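Local coordinates for EF0056 (PDB 6ORI), which is of unknown molecular function but forms the partial N-terminal, immunoglobulin-like region of an enterococcal surface protein that is probably associated with biofilms, at residues T26-F31 / A291-F296; K58-A63 / S336-V341. All coordinates share one frame; numbering follows the deposited sequence.

In the fold
Contacts 1 and 2 lie side by side, their centres 12 Å apart, and both join the sheet containing strands 31-38 and 50-59 to parts of the chain near strands 277-284 and 340-348. All the direct hydrogen bonds across the two contacts are in contact 1, three in number; contact 2 is van der Waals packing, largely of K58 and R338 methylenes. They meet at the adjoining ends of strands 31-38 and 50-59, where N30 O is 2.9 Å from N60 N, a probable hydrogen bond, and F31 CD2 packs 3.7 Å from H59 CB. None of S162, G372, D374, L400 and D402, which bind the calcium ion, belongs to either contact.

Contact 1: T26-F31 / A291-F296; sequences TKNYNF and AYNVAF
N28 and Y292 form the straightest bond of this loop-to-loop interface, which joins the lead-in to strand 31-38 with the loop between strands 277-284 and 300-304 in an immunoglobulin-like region. N28 ND2 donates to Y292 O at 2.9 Å with an N-H...O angle of 170°, and the acceptor lies almost in the plane of the N28 amide. N28 CB already points toward 291-296, and CG lies beside the backbone N, anti to the carbonyl carbon (chi1 -61°). The same Y292 O accepts from a water, 2.9 Å away, that in turn accepts from Y29 N, so two donors grip this one carbonyl.

Two further bonds dock A291 and Y292: Y292 N donates to Y29 O over 2.9 Å, bent at the hydrogen, and A291 N donates to N30 OD1 over 3.0 Å, nearly straight and in the carbonyl plane. A291 CA adds a CH...O contact to Y29 O.

Beyond these bonds, the amides of N28 and N293 lie with planes only 12° apart and their ND2 atoms 3.5 Å from each other, a contact without a hydrogen bond. N293 OD1 is engaged elsewhere, closing an Asx turn with A295 N and bonding to S298 OG, while Y29 OH reaches D176. F31 O packs 3.2 Å from Y292 CB and stands obliquely to the Y292 ring.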
ATOM      1  N   THR A  26      11.823  11.019 -10.188  1.00  8.81           N
ATOM      2  CA  THR A  26      13.088  11.588  -9.766  1.00 10.14           C
ATOM      3  C   THR A  26      14.133  10.463  -9.725  1.00  9.54           C
ATOM      4  O   THR A  26      13.798   9.267  -9.766  1.00  9.10           O
ATOM      5  CB  THR A  26      12.999  12.227  -8.349  1.00  7.20           C
ATOM      6  OG1 THR A  26      12.852  11.204  -7.362  1.00  7.01           O
ATOM      7  CG2 THR A  26      11.836  13.184  -8.197  1.00 10.01           C
ATOM      8  N   LYS A  27      15.396  10.839  -9.586  1.00 10.52           N
ATOM      9  CA  LYS A  27      16.403   9.881  -9.198  1.00  8.77           C
ATOM     10  C   LYS A  27      15.971   9.246  -7.882  1.00  8.65           C
ATOM     11  O   LYS A  27      15.171   9.816  -7.124  1.00  8.91           O
ATOM     12  CB  LYS A  27      17.771  10.551  -9.049  1.00 11.39           C
ATOM     13  CG  LYS A  27      17.878  11.506  -7.872  1.00 13.35           C
ATOM     14  CD  LYS A  27      19.288  12.074  -7.750  1.00 22.36           C
ATOM     15  CE  LYS A  27      20.273  11.012  -7.285  1.00 40.06           C
ATOM     16  NZ  LYS A  27      21.076  11.474  -6.113  1.00 46.32           N
ATOM     17  N   ASN A  28      16.508   8.077  -7.589  1.00  7.75           N
ATOM     18  CA  ASN A  28      16.194   7.407  -6.347  1.00  8.35           C
ATOM     19  C   ASN A  28      16.849   8.136  -5.197  1.00  9.24           C
ATOM     20  O   ASN A  28      18.053   8.405  -5.202  1.00 12.09           O
ATOM     21  CB  ASN A  28      16.605   5.942  -6.431  1.00  9.27           C
ATOM     22  CG  ASN A  28      15.855   5.213  -7.540  1.00 10.54           C
ATOM     23  OD1 ASN A  28      16.045   5.506  -8.718  1.00 12.02           O
ATOM     24  ND2 ASN A  28      14.981   4.298  -7.169  1.00  8.16           N
ATOM     25  N   TYR A  29      16.023   8.526  -4.241  1.00  6.44           N
ATOM     26  CA  TYR A  29      16.465   9.296  -3.088  1.00  7.66           C
ATOM     27  C   TYR A  29      16.551   8.383  -1.856  1.00  6.03           C
ATOM     28  O   TYR A  29      16.594   7.179  -1.986  1.00  7.87           O
ATOM     29  CB  TYR A  29      15.538  10.511  -2.875  1.00  7.73           C
ATOM     30  CG  TYR A  29      15.772  11.647  -3.851  1.00  7.90           C
ATOM     31  CD1 TYR A  29      16.997  12.312  -3.884  1.00  9.72           C
ATOM     32  CD2 TYR A  29      14.779  12.077  -4.715  1.00  8.38           C
ATOM     33  CE1 TYR A  29      17.206  13.400  -4.760  1.00  9.49           C
ATOM     34  CE2 TYR A  29      14.984  13.141  -5.582  1.00 10.28           C
ATOM     35  CZ  TYR A  29      16.203  13.775  -5.620  1.00 10.69           C
ATOM     36  OH  TYR A  29      16.408  14.833  -6.488  1.00 11.91           O
ATOM     37  N   ASN A  30      16.552   8.964  -0.665  1.00  6.54           N
ATOM     38  CA  ASN A  30      16.796   8.217   0.555  1.00  7.93           C
ATOM     39  C   ASN A  30      15.580   8.169   1.475  1.00  8.77           C
ATOM     40  O   ASN A  30      15.695   7.847   2.649  1.00  7.86           O
ATOM     41  CB  ASN A  30      17.965   8.841   1.317  1.00 13.52           C
ATOM     42  CG  ASN A  30      19.170   9.104   0.432  1.00 13.63           C
ATOM     43  OD1 ASN A  30      19.575   8.249  -0.364  1.00 13.78           O
ATOM     44  ND2 ASN A  30      19.744  10.299   0.561  1.00 20.45           N
ATOM     45  N   PHE A  31      14.421   8.501   0.942  1.00  6.43           N
ATOM     46  CA  PHE A  31      13.155   8.242   1.642  1.00  5.66           C
ATOM     47  C   PHE A  31      12.861   6.767   1.510  1.00  7.06           C
ATOM     48  O   PHE A  31      13.227   6.162   0.497  1.00  7.18           O
ATOM     49  CB  PHE A  31      12.029   9.069   1.037  1.00  4.83           C
ATOM     50  CG  PHE A  31      12.276  10.546   1.123  1.00  5.57           C
ATOM     51  CD1 PHE A  31      12.970  11.214   0.129  1.00  7.37           C
ATOM     52  CD2 PHE A  31      11.828  11.274   2.204  1.00  5.25           C
ATOM     53  CE1 PHE A  31      13.209  12.567   0.221  1.00  8.21           C
ATOM     54  CE2 PHE A  31      12.070  12.613   2.302  1.00  6.05           C
ATOM     55  CZ  PHE A  31      12.771  13.258   1.318  1.00  5.92           C
ATOM     56  N   ALA A 291      19.473   5.543  -1.751  1.00 16.25           N
ATOM     57  CA  ALA A 291      18.925   5.308  -3.077  1.00 13.32           C
ATOM     58  C   ALA A 291      17.947   4.140  -3.033  1.00 14.85           C
ATOM     59  O   ALA A 291      18.131   3.110  -3.687  1.00 19.72           O
ATOM     60  CB  ALA A 291      20.013   5.085  -4.093  1.00 18.00           C
ATOM     61  N   TYR A 292      16.908   4.321  -2.235  1.00  7.44           N
ATOM     62  CA  TYR A 292      15.790   3.391  -2.165  1.00  8.21           C
ATOM     63  C   TYR A 292      15.285   3.022  -3.549  1.00  6.84           C
ATOM     64  O   TYR A 292      14.883   3.884  -4.325  1.00  7.20           O
ATOM     65  CB  TYR A 292      14.664   4.041  -1.352  1.00  7.25           C
ATOM     66  CG  TYR A 292      13.502   3.133  -1.063  1.00  7.52           C
ATOM     67  CD1 TYR A 292      13.550   2.217  -0.017  1.00 10.05           C
ATOM     68  CD2 TYR A 292      12.350   3.180  -1.840  1.00  6.95           C
ATOM     69  CE1 TYR A 292      12.474   1.375   0.245  1.00  8.71           C
ATOM     70  CE2 TYR A 292      11.289   2.334  -1.593  1.00  9.82           C
ATOM     71  CZ  TYR A 292      11.357   1.444  -0.543  1.00  9.85           C
ATOM     72  OH  TYR A 292      10.281   0.599  -0.292  1.00 12.97           O
ATOM     73  N   ASN A 293      15.278   1.720  -3.837  1.00  6.80           N
ATOM     74  CA  ASN A 293      14.934   1.208  -5.158  1.00  7.61           C
ATOM     75  C   ASN A 293      14.344  -0.174  -4.979  1.00  7.33           C
ATOM     76  O   ASN A 293      15.034  -1.118  -4.489  1.00  8.79           O
ATOM     77  CB  ASN A 293      16.165   1.139  -6.067  1.00  9.19           C
ATOM     78  CG  ASN A 293      15.845   0.611  -7.475  1.00  9.34           C
ATOM     79  OD1 ASN A 293      15.211  -0.421  -7.627  1.00 12.62           O
ATOM     80  ND2 ASN A 293      16.326   1.306  -8.495  1.00 12.36           N
ATOM     81  N   VAL A 294      13.082  -0.302  -5.366  1.00  6.14           N
ATOM     82  CA  VAL A 294      12.389  -1.572  -5.297  1.00  8.12           C
ATOM     83  C   VAL A 294      11.868  -1.943  -6.690  1.00  8.01           C
ATOM     84  O   VAL A 294      10.841  -2.601  -6.833  1.00 11.06           O
ATOM     85  CB  VAL A 294      11.257  -1.549  -4.224  1.00  8.91           C
ATOM     86  CG1 VAL A 294      11.859  -1.382  -2.831  1.00 11.00           C
ATOM     87  CG2 VAL A 294      10.256  -0.460  -4.502  1.00 10.75           C
ATOM     88  N   ALA A 295      12.599  -1.563  -7.732  1.00  8.04           N
ATOM     89  CA  ALA A 295      12.246  -1.984  -9.085  1.00  7.97           C
ATOM     90  C   ALA A 295      12.233  -3.514  -9.175  1.00  6.00           C
ATOM     91  O   ALA A 295      12.890  -4.201  -8.405  1.00  7.75           O
ATOM     92  CB  ALA A 295      13.236  -1.431 -10.078  1.00 10.69           C
ATOM     93  N   PHE A 296      11.507  -4.030 -10.146  1.00  6.86           N
ATOM     94  CA  PHE A 296      11.440  -5.474 -10.350  1.00  6.54           C
ATOM     95  C   PHE A 296      12.826  -6.075 -10.516  1.00  6.14           C
ATOM     96  O   PHE A 296      13.123  -7.158 -10.007  1.00  6.26           O
ATOM     97  CB  PHE A 296      10.591  -5.776 -11.589  1.00  6.49           C
ATOM     98  CG  PHE A 296      10.238  -7.233 -11.741  1.00  6.27           C
ATOM     99  CD1 PHE A 296       9.094  -7.741 -11.162  1.00  7.39           C
ATOM    100  CD2 PHE A 296      11.034  -8.082 -12.471  1.00  7.49           C
ATOM    101  CE1 PHE A 296       8.741  -9.068 -11.298  1.00  8.78           C
ATOM    102  CE2 PHE A 296      10.688  -9.433 -12.612  1.00  8.26           C
ATOM    103  CZ  PHE A 296       9.547  -9.913 -12.025  1.00  7.55           C
TER
HETATM  104  O   HOH W   1      13.568   6.426  -4.275  1.00  6.43           O

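Contact 2: K58-A63 / S336-V341; sequences KHNIAA and SPRPIV
The N60 amide and the R338 guanidinium are turned 80° apart, and the side chains that carry them cross at about a right angle. R338 meets the amide through its methylenes: CG lies 4.0 Å from N60 OD1 and CD the same distance from N60 ND2, both carbons above one face of the amide and offset toward its rim. Neither amide atom bonds across this interface, which packs the end of strand 50-59 against the run leading into strand 340-348 and so brings two antiparallel sheets of the immunoglobulin-like region together. The amide is held from outside instead, with OD1 bonded to S32 OG and ND2 to K289 O, which fixes its rotation while R338 rests against it.

Next comes the puckered ring of P337, crossed at about a right angle by the K58 side chain. Its CG meets K58 NZ at 4.0 Å. K58 is extended through CE and then bends at its last torsion (chi4 46°), placing NZ within 3.1 Å of H59 O. That bond comes from above the carbonyl plane, and a second acceptor, T132 O, also receives from NZ. The ammonium is therefore bound to its own half of the interface, and the methylenes behind it face the partner segment. NZ stays 6.7 Å from R338 NE, so these like charges are not in contact.

Within 336-341, S336 OG accepts from R338 N in an ST turn that shapes the backbone around P337. The R338 head group reaches A287 O through a weak bond from NH1. K58 CE packs against R338 CA and CG, and K58 CD sits 3.6 Å from P337 O.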
ATOM      1  N   LYS A  58       9.035   7.726   6.645  1.00  5.37           N
ATOM      2  CA  LYS A  58      10.374   7.410   7.098  1.00  5.15           C
ATOM      3  C   LYS A  58      11.374   7.752   6.012  1.00  5.86           C
ATOM      4  O   LYS A  58      11.166   7.476   4.802  1.00  6.08           O
ATOM      5  CB  LYS A  58      10.517   5.939   7.500  1.00  6.84           C
ATOM      6  CG  LYS A  58      11.976   5.664   7.849  1.00 10.77           C
ATOM      7  CD  LYS A  58      12.238   4.317   8.352  1.00 11.07           C
ATOM      8  CE  LYS A  58      13.734   4.005   8.350  1.00  7.13           C
ATOM      9  NZ  LYS A  58      14.594   5.084   8.892  1.00  7.77           N
ATOM     10  N   HIS A  59      12.492   8.315   6.447  1.00  5.00           N
ATOM     11  CA  HIS A  59      13.651   8.514   5.576  1.00  5.77           C
ATOM     12  C   HIS A  59      14.914   8.061   6.290  1.00  6.77           C
ATOM     13  O   HIS A  59      14.923   7.837   7.512  1.00  5.63           O
ATOM     14  CB  HIS A  59      13.740   9.947   5.033  1.00  7.11           C
ATOM     15  CG  HIS A  59      13.688  10.997   6.082  1.00  5.53           C
ATOM     16  ND1 HIS A  59      12.511  11.402   6.665  1.00  5.69           N
ATOM     17  CD2 HIS A  59      14.669  11.718   6.661  1.00  8.39           C
ATOM     18  CE1 HIS A  59      12.771  12.332   7.563  1.00  7.90           C
ATOM     19  NE2 HIS A  59      14.078  12.529   7.592  1.00  8.55           N
ATOM     20  N   ASN A  60      15.971   7.868   5.510  1.00  6.12           N
ATOM     21  CA  ASN A  60      17.130   7.119   5.974  1.00  6.27           C
ATOM     22  C   ASN A  60      18.366   7.985   6.110  1.00  7.47           C
ATOM     23  O   ASN A  60      19.339   7.567   6.764  1.00  8.17           O
ATOM     24  CB  ASN A  60      17.451   5.978   5.003  1.00  7.30           C
ATOM     25  CG  ASN A  60      16.290   5.047   4.768  1.00 10.50           C
ATOM     26  OD1 ASN A  60      15.327   5.003   5.541  1.00 11.02           O
ATOM     27  ND2 ASN A  60      16.380   4.276   3.697  1.00 14.21           N
ATOM     28  N   ILE A  61      18.320   9.176   5.511  0.64  7.64           N
ATOM     29  CA  ILE A  61      19.396  10.168   5.562  0.64  8.01           C
ATOM     30  C   ILE A  61      18.723  11.505   5.819  0.64  8.48           C
ATOM     31  O   ILE A  61      17.638  11.752   5.303  0.64  9.41           O
ATOM     32  CB  ILE A  61      20.171  10.217   4.222  0.64  9.60           C
ATOM     33  CG1 ILE A  61      20.832   8.869   3.924  0.64 12.73           C
ATOM     34  CG2 ILE A  61      21.220  11.320   4.224  0.64 13.74           C
ATOM     35  CD1 ILE A  61      21.874   8.443   4.953  0.64 17.65           C
ATOM     36  N   ALA A  62      19.339  12.362   6.621  1.00  7.38           N
ATOM     37  CA  ALA A  62      18.720  13.617   6.958  1.00  7.79           C
ATOM     38  C   ALA A  62      18.249  14.345   5.701  1.00  8.98           C
ATOM     39  O   ALA A  62      18.925  14.339   4.671  1.00  9.94           O
ATOM     40  CB  ALA A  62      19.692  14.478   7.750  1.00 10.43           C
ATOM     41  N   ALA A  63      17.059  14.923   5.781  1.00  7.88           N
ATOM     42  CA  ALA A  63      16.467  15.659   4.685  1.00  8.30           C
ATOM     43  C   ALA A  63      15.967  16.987   5.215  1.00  8.51           C
ATOM     44  O   ALA A  63      15.777  17.162   6.411  1.00  7.65           O
ATOM     45  CB  ALA A  63      15.321  14.883   4.068  1.00 11.99           C
ATOM     46  N   SER A 336      17.026  -3.013  11.979  1.00  7.63           N
ATOM     47  CA  SER A 336      16.902  -1.692  11.369  1.00  6.75           C
ATOM     48  C   SER A 336      15.439  -1.253  11.383  1.00  7.89           C
ATOM     49  O   SER A 336      14.549  -2.097  11.320  1.00  6.63           O
ATOM     50  CB  SER A 336      17.354  -1.752   9.916  1.00  8.59           C
ATOM     51  OG  SER A 336      17.105  -0.535   9.219  1.00 11.27           O
ATOM     52  N   PRO A 337      15.183   0.059  11.460  1.00  5.05           N
ATOM     53  CA  PRO A 337      13.812   0.543  11.375  1.00  5.44           C
ATOM     54  C   PRO A 337      13.282   0.604   9.964  1.00  4.36           C
ATOM     55  O   PRO A 337      12.135   1.016   9.792  1.00  5.77           O
ATOM     56  CB  PRO A 337      13.914   1.954  11.979  1.00  7.08           C
ATOM     57  CG  PRO A 337      15.292   2.383  11.698  1.00  6.50           C
ATOM     58  CD  PRO A 337      16.125   1.130  11.837  1.00  6.18           C
ATOM     59  N   ARG A 338      14.093   0.254   8.976  1.00  5.84           N
ATOM     60  CA  ARG A 338      13.651   0.309   7.592  1.00  5.07           C
ATOM     61  C   ARG A 338      12.512  -0.677   7.337  1.00  5.37           C
ATOM     62  O   ARG A 338      12.415  -1.729   7.983  1.00  5.70           O
ATOM     63  CB  ARG A 338      14.799   0.031   6.627  1.00  6.22           C
ATOM     64  CG  ARG A 338      15.784   1.167   6.522  1.00  9.78           C
ATOM     65  CD  ARG A 338      16.993   0.859   5.635  1.00 11.73           C
ATOM     66  NE  ARG A 338      17.875  -0.141   6.238  1.00 12.98           N
ATOM     67  CZ  ARG A 338      17.915  -1.431   5.931  1.00 15.33           C
ATOM     68  NH1 ARG A 338      17.134  -1.938   4.984  1.00 21.72           N
ATOM     69  NH2 ARG A 338      18.753  -2.220   6.587  1.00 25.26           N
ATOM     70  N   PRO A 339      11.653  -0.362   6.369  1.00  4.21           N
ATOM     71  CA  PRO A 339      10.505  -1.229   6.078  1.00  4.04           C
ATOM     72  C   PRO A 339      10.908  -2.473   5.313  1.00  5.11           C
ATOM     73  O   PRO A 339      12.036  -2.624   4.830  1.00  5.82           O
ATOM     74  CB  PRO A 339       9.612  -0.355   5.196  1.00  6.25           C
ATOM     75  CG  PRO A 339      10.561   0.602   4.561  1.00  5.61           C
ATOM     76  CD  PRO A 339      11.627   0.881   5.587  1.00  4.63           C
ATOM     77  N   ILE A 340       9.947  -3.372   5.230  1.00  4.43           N
ATOM     78  CA  ILE A 340      10.093  -4.656   4.567  1.00  4.61           C
ATOM     79  C   ILE A 340       9.153  -4.710   3.380  1.00  4.34           C
ATOM     80  O   ILE A 340       8.007  -4.278   3.473  1.00  4.99           O
ATOM     81  CB  ILE A 340       9.722  -5.776   5.544  1.00  5.66           C
ATOM     82  CG1 ILE A 340      10.690  -5.777   6.736  1.00  5.78           C
ATOM     83  CG2 ILE A 340       9.641  -7.122   4.827  1.00  5.51           C
ATOM     84  CD1 ILE A 340      10.234  -6.580   7.917  1.00  8.14           C
ATOM     85  N   VAL A 341       9.614  -5.257   2.268  1.00  4.05           N
ATOM     86  CA  VAL A 341       8.772  -5.514   1.106  1.00  4.97           C
ATOM     87  C   VAL A 341       8.886  -6.986   0.752  1.00  4.51           C
ATOM     88  O   VAL A 341      10.006  -7.477   0.549  1.00  5.62           O
ATOM     89  CB  VAL A 341       9.160  -4.642  -0.105  1.00  7.06           C
ATOM     90  CG1 VAL A 341       8.335  -4.997  -1.321  1.00  7.43           C
ATOM     91  CG2 VAL A 341       8.973  -3.176   0.215  1.00  8.12           C
TER